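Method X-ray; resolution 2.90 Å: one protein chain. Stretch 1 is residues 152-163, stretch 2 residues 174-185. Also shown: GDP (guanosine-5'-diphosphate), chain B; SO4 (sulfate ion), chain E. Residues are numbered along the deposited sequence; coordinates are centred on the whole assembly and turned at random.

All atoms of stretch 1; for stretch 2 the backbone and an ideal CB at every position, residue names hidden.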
# COMPACT_ATOMS: atom_id res chain seq x y z
N ILE A 152 -1.54 21.84 13.95
CA ILE A 152 -0.84 23.00 14.51
C ILE A 152 -1.79 23.95 15.24
O ILE A 152 -1.35 24.77 16.04
CB ILE A 152 -0.03 23.78 13.44
CG1 ILE A 152 -0.95 24.38 12.37
CG2 ILE A 152 1.01 22.87 12.82
CD1 ILE A 152 -0.24 25.31 11.41
N ASP A 153 -3.09 23.84 14.95
CA ASP A 153 -4.11 24.61 15.67
C ASP A 153 -4.23 24.17 17.13
O ASP A 153 -4.52 24.98 18.01
CB ASP A 153 -5.47 24.50 14.98
CG ASP A 153 -5.96 23.07 14.86
OD1 ASP A 153 -5.20 22.22 14.36
OD2 ASP A 153 -7.11 22.80 15.26
N GLU A 154 -4.00 22.88 17.39
CA GLU A 154 -3.99 22.33 18.75
C GLU A 154 -2.65 22.55 19.45
O GLU A 154 -2.60 22.65 20.67
CB GLU A 154 -4.32 20.84 18.73
CG GLU A 154 -5.74 20.53 18.29
CD GLU A 154 -6.12 19.07 18.49
OE1 GLU A 154 -5.21 18.21 18.49
OE2 GLU A 154 -7.32 18.78 18.65
N ASN A 155 -1.57 22.61 18.67
CA ASN A 155 -0.22 22.84 19.20
C ASN A 155 0.65 23.62 18.21
O ASN A 155 1.34 23.02 17.39
CB ASN A 155 0.43 21.50 19.57
CG ASN A 155 1.68 21.66 20.42
OD1 ASN A 155 2.47 22.59 20.22
ND2 ASN A 155 1.87 20.75 21.36
N PRO A 156 0.60 24.96 18.27
CA PRO A 156 1.36 25.83 17.37
C PRO A 156 2.88 25.64 17.42
O PRO A 156 3.55 25.74 16.40
CB PRO A 156 1.00 27.24 17.84
CG PRO A 156 -0.32 27.10 18.50
CD PRO A 156 -0.31 25.74 19.13
N SER A 157 3.40 25.35 18.61
CA SER A 157 4.85 25.25 18.82
C SER A 157 5.47 23.95 18.30
O SER A 157 6.69 23.78 18.35
CB SER A 157 5.17 25.39 20.31
OG SER A 157 4.53 24.38 21.08
N PHE A 158 4.65 23.03 17.79
CA PHE A 158 5.12 21.74 17.29
C PHE A 158 6.07 21.90 16.10
O PHE A 158 5.67 22.39 15.05
CB PHE A 158 3.94 20.85 16.91
CG PHE A 158 4.34 19.51 16.35
CD1 PHE A 158 5.15 18.65 17.08
CD2 PHE A 158 3.89 19.10 15.10
CE1 PHE A 158 5.52 17.41 16.58
CE2 PHE A 158 4.26 17.86 14.59
CZ PHE A 158 5.07 17.02 15.33
N GLU A 159 7.31 21.47 16.29
CA GLU A 159 8.34 21.52 15.24
C GLU A 159 9.27 20.31 15.32
O GLU A 159 9.23 19.55 16.29
CB GLU A 159 9.16 22.81 15.36
CG GLU A 159 8.56 24.02 14.66
CD GLU A 159 8.77 24.00 13.15
OE1 GLU A 159 9.12 22.93 12.59
OE2 GLU A 159 8.58 25.06 12.52
N LEU A 160 10.10 20.16 14.29
CA LEU A 160 11.10 19.09 14.23
C LEU A 160 12.47 19.65 13.87
O LEU A 160 12.58 20.75 13.33
CB LEU A 160 10.70 18.05 13.18
CG LEU A 160 9.32 17.39 13.33
CD1 LEU A 160 8.97 16.60 12.08
CD2 LEU A 160 9.27 16.51 14.56
N ASN A 161 13.52 18.88 14.18
CA ASN A 161 14.87 19.21 13.74
C ASN A 161 15.02 18.85 12.26
O ASN A 161 15.48 17.77 11.91
CB ASN A 161 15.92 18.47 14.58
CG ASN A 161 15.99 18.98 16.01
OD1 ASN A 161 15.83 20.17 16.27
ND2 ASN A 161 16.23 18.07 16.95
N ARG A 162 14.63 19.79 11.40
CA ARG A 162 14.49 19.53 9.96
C ARG A 162 15.82 19.30 9.25
O ARG A 162 15.93 18.41 8.42
CB ARG A 162 13.72 20.67 9.29
CG ARG A 162 12.31 20.85 9.82
CD ARG A 162 11.54 21.89 9.01
NE ARG A 162 10.19 22.08 9.51
CZ ARG A 162 9.26 22.85 8.93
NH1 ARG A 162 9.53 23.50 7.81
NH2 ARG A 162 8.06 22.95 9.48
N LYS A 163 16.82 20.12 9.58
CA LYS A 163 18.14 20.02 8.97
C LYS A 163 18.78 18.65 9.25
O LYS A 163 19.42 18.07 8.38
CB LYS A 163 19.06 21.14 9.47
CG LYS A 163 20.36 21.29 8.68
CD LYS A 163 21.19 22.46 9.19
CE LYS A 163 22.40 22.71 8.31
NZ LYS A 163 23.40 21.60 8.39
N UNK A 174 10.48 17.77 1.76
CA UNK A 174 9.95 18.96 2.42
C UNK A 174 9.15 18.69 3.67
O UNK A 174 8.57 17.61 3.84
CB UNK A 174 9.07 19.74 1.44
N UNK A 175 9.12 19.68 4.56
CA UNK A 175 8.32 19.64 5.78
C UNK A 175 7.22 20.69 5.68
O UNK A 175 7.44 21.78 5.15
CB UNK A 175 9.19 19.87 7.02
N UNK A 176 6.03 20.36 6.17
CA UNK A 176 4.87 21.25 6.05
C UNK A 176 3.98 21.25 7.29
O UNK A 176 3.36 20.24 7.62
CB UNK A 176 4.04 20.85 4.83
N UNK A 177 3.94 22.40 7.97
CA UNK A 177 3.02 22.61 9.09
C UNK A 177 1.63 22.88 8.54
O UNK A 177 1.43 23.86 7.82
CB UNK A 177 3.48 23.76 9.98
N UNK A 178 0.68 22.01 8.86
CA UNK A 178 -0.68 22.12 8.34
C UNK A 178 -1.74 21.93 9.41
O UNK A 178 -1.46 21.44 10.51
CB UNK A 178 -0.89 21.09 7.22
N UNK A 179 -2.96 22.34 9.08
CA UNK A 179 -4.14 22.10 9.90
C UNK A 179 -5.31 21.72 9.00
O UNK A 179 -5.81 22.55 8.25
CB UNK A 179 -4.48 23.33 10.74
N UNK A 180 -5.72 20.46 9.07
CA UNK A 180 -6.85 19.98 8.27
C UNK A 180 -8.18 20.57 8.74
O UNK A 180 -9.12 20.67 7.96
CB UNK A 180 -6.92 18.45 8.32
N UNK A 181 -8.24 20.96 10.01
CA UNK A 181 -9.44 21.58 10.58
C UNK A 181 -9.63 22.99 10.03
O UNK A 181 -10.68 23.31 9.49
CB UNK A 181 -9.35 21.62 12.11
N UNK A 182 -8.60 23.82 10.19
CA UNK A 182 -8.66 25.22 9.76
C UNK A 182 -8.26 25.44 8.30
O UNK A 182 -8.32 26.56 7.80
CB UNK A 182 -7.76 26.07 10.66
N UNK A 183 -7.85 24.36 7.62
CA UNK A 183 -7.45 24.41 6.21
C UNK A 183 -6.25 25.34 5.98
O UNK A 183 -6.25 26.16 5.06
CB UNK A 183 -8.63 24.87 5.35
N UNK A 184 -5.23 25.20 6.82
CA UNK A 184 -3.99 25.97 6.70
C UNK A 184 -2.85 25.11 6.17
O UNK A 184 -2.63 24.00 6.64
CB UNK A 184 -3.60 26.57 8.05
N UNK A 185 -2.12 25.64 5.18
CA UNK A 185 -0.93 24.98 4.64
C UNK A 185 -1.19 23.87 3.63
O UNK A 185 -0.24 23.23 3.17
CB UNK A 185 -0.12 24.40 5.80
PB GDP B . -6.32 8.86 10.82
O1B GDP B . -5.23 10.04 10.91
O2B GDP B . -6.19 8.28 9.33
O3B GDP B . -6.07 7.81 11.83
O3A GDP B . -7.81 9.47 10.88
PA GDP B . -8.14 11.02 11.18
O1A GDP B . -7.20 11.94 10.51
O2A GDP B . -9.64 11.19 10.61
O5' GDP B . -8.25 11.18 12.78
C5' GDP B . -7.75 12.32 13.40
C4' GDP B . -8.86 12.92 14.29
O4' GDP B . -8.48 14.27 14.62
C3' GDP B . -10.21 13.04 13.60
O3' GDP B . -11.26 13.10 14.57
C2' GDP B . -10.10 14.35 12.86
O2' GDP B . -11.38 14.98 12.74
C1' GDP B . -9.19 15.19 13.74
N9 GDP B . -8.20 16.00 12.96
C8 GDP B . -7.54 15.66 11.86
N7 GDP B . -6.77 16.68 11.50
C5 GDP B . -6.95 17.66 12.38
C6 GDP B . -6.42 18.88 12.46
O6 GDP B . -5.60 19.27 11.63
N1 GDP B . -6.79 19.73 13.50
C2 GDP B . -7.72 19.27 14.44
N2 GDP B . -8.10 20.04 15.45
N3 GDP B . -8.23 18.03 14.31
C4 GDP B . -7.84 17.24 13.29
S SO4 E . 6.46 25.95 7.50
O1 SO4 E . 7.47 26.50 6.58
O2 SO4 E . 5.56 27.03 7.97
O3 SO4 E . 5.65 24.92 6.81
O4 SO4 E . 7.14 25.34 8.67

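Position 174 is extended, phi/psi 180/154, with CA-to-CB away from stretch 1. Stretch 1 leaves the choice open, though a phi of 180° is one that glycine reaches most easily; the residue is Gly174.

At 175 the strand turns its CB toward stretch 1, and the ideal CB lies 3.5 Å from Arg162 NE. The extended aliphatic part of Arg162 and the nearby Leu160 offer a largely apolar surface, so a leucine, methionine or aromatic residue would suit. The residue is Phe175. Arg162 CG sits 3.8 Å from the ring centroid, 16° off the normal, a CH-pi contact over the face. Leu160 CD1 adds an apolar contact at 4.4 Å from Phe175 CD2.

Position 176 points away, and stretch 1 leaves its choice open. It is Phe176.

Position 177 faces stretch 1 again, its ideal CB 3.9 Å from Ile152 CG2. Beyond it lie the carbonyl oxygens of Pro156 and Phe158 and the carboxylate of Glu159. A long donor would suit, lysine or arginine above all. Arg177 takes the place. Its NH2 donates a hydrogen bond to Pro156 O at 2.7 Å, tying the strand to the turn from Asn155 to Phe158, while Ile152 covers one face of the guanidinium. Glu159 OE2 forms a long salt bridge with Arg177 NE at 4.0 Å; the oxygen lies well out of the guanidinium plane, so charge alone links them.

Position 178 directs its CB away, and many side chains would be compatible with stretch 1. Ile178 makes its contact through the backbone: Ile152 N donates a weak hydrogen bond to Ile178 O at 3.5 Å.

At 179 the ideal CB is 3.9 Å from Asp153 OD1 and 4.0 Å from Ile152 CG1. A small donor, serine or threonine, fits this acceptor. Ser179 OG donates a weak hydrogen bond to Asp153 OD1 at 3.1 Å and accepts one from the backbone N of 182.

Position 180 points away from stretch 1, which does not restrict it. It is Cys180, whose N donates to GDP O6 at 2.8 Å.

At 181 the ideal CB stands 4.0 Å from Asp153 OD2, where a basic or polar chain would be reasonable. Lys181 extends in all-t form, its CD 3.6 Å from Asp153 OD2.

Position 182 faces Asp153 CB more distantly and tolerates many polar residues; Glu182 brings its CD to 3.7 Å from that CB.

Position 183, with phi/psi 61/47, is out of reach; glycine, asparagine or aspartate suit such angles, and it is Asp183.

Position 184 points toward stretch 1, its ideal CB 4.9 Å from Ile152 CD1; a medium apolar side chain or the aliphatic part of a longer one would suit. Arg184 lays one guanidinium face over Ile152 and forms a salt bridge from NE to Glu182 OE1 at 3.3 Å.

At 185, phi is 81° and an ideal CB would clash with Arg177 O at 2.6 Å, leaving glycine: Gly185.

Stretch 2 (174-185) GFFRISCKEDRG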
# COMPACT_ATOMS: atom_id res chain seq x y z
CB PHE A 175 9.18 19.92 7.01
CG PHE A 175 10.30 18.94 7.21
CD1 PHE A 175 11.53 19.14 6.61
CD2 PHE A 175 10.12 17.82 8.01
CE1 PHE A 175 12.57 18.24 6.80
CE2 PHE A 175 11.15 16.91 8.20
CZ PHE A 175 12.38 17.13 7.59
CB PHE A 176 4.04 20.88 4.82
CG PHE A 176 4.73 21.15 3.53
CD1 PHE A 176 4.66 22.41 2.94
CD2 PHE A 176 5.47 20.16 2.90
CE1 PHE A 176 5.31 22.67 1.75
CE2 PHE A 176 6.12 20.42 1.70
CZ PHE A 176 6.04 21.67 1.13
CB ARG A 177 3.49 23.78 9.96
CG ARG A 177 4.75 23.47 10.75
CD ARG A 177 5.35 24.70 11.42
NE ARG A 177 4.61 25.11 12.62
CZ ARG A 177 3.64 26.02 12.65
NH1 ARG A 177 3.25 26.66 11.55
NH2 ARG A 177 3.05 26.30 13.81
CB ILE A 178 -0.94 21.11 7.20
CG1 ILE A 178 -0.76 19.67 7.69
CG2 ILE A 178 -0.01 21.39 6.02
CD1 ILE A 178 -1.20 18.62 6.69
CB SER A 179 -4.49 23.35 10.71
OG SER A 179 -5.66 23.15 11.48
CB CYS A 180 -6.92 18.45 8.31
SG CYS A 180 -5.52 17.63 7.50
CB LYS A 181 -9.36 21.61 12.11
CG LYS A 181 -10.60 22.16 12.80
CD LYS A 181 -10.50 22.03 14.31
CE LYS A 181 -11.69 22.65 15.01
NZ LYS A 181 -11.57 22.58 16.49
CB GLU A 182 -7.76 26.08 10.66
CG GLU A 182 -8.17 26.07 12.13
CD GLU A 182 -7.32 26.98 13.00
OE1 GLU A 182 -6.22 27.40 12.55
OE2 GLU A 182 -7.74 27.28 14.13
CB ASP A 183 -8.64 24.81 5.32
CG ASP A 183 -8.40 24.51 3.84
OD1 ASP A 183 -7.67 23.55 3.52
OD2 ASP A 183 -8.96 25.23 2.99
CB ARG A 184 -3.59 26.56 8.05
CG ARG A 184 -4.35 27.82 8.44
CD ARG A 184 -3.61 28.59 9.52
NE ARG A 184 -3.53 27.84 10.77
CZ ARG A 184 -2.77 28.17 11.81
NH1 ARG A 184 -1.98 29.24 11.77
NH2 ARG A 184 -2.78 27.41 12.91
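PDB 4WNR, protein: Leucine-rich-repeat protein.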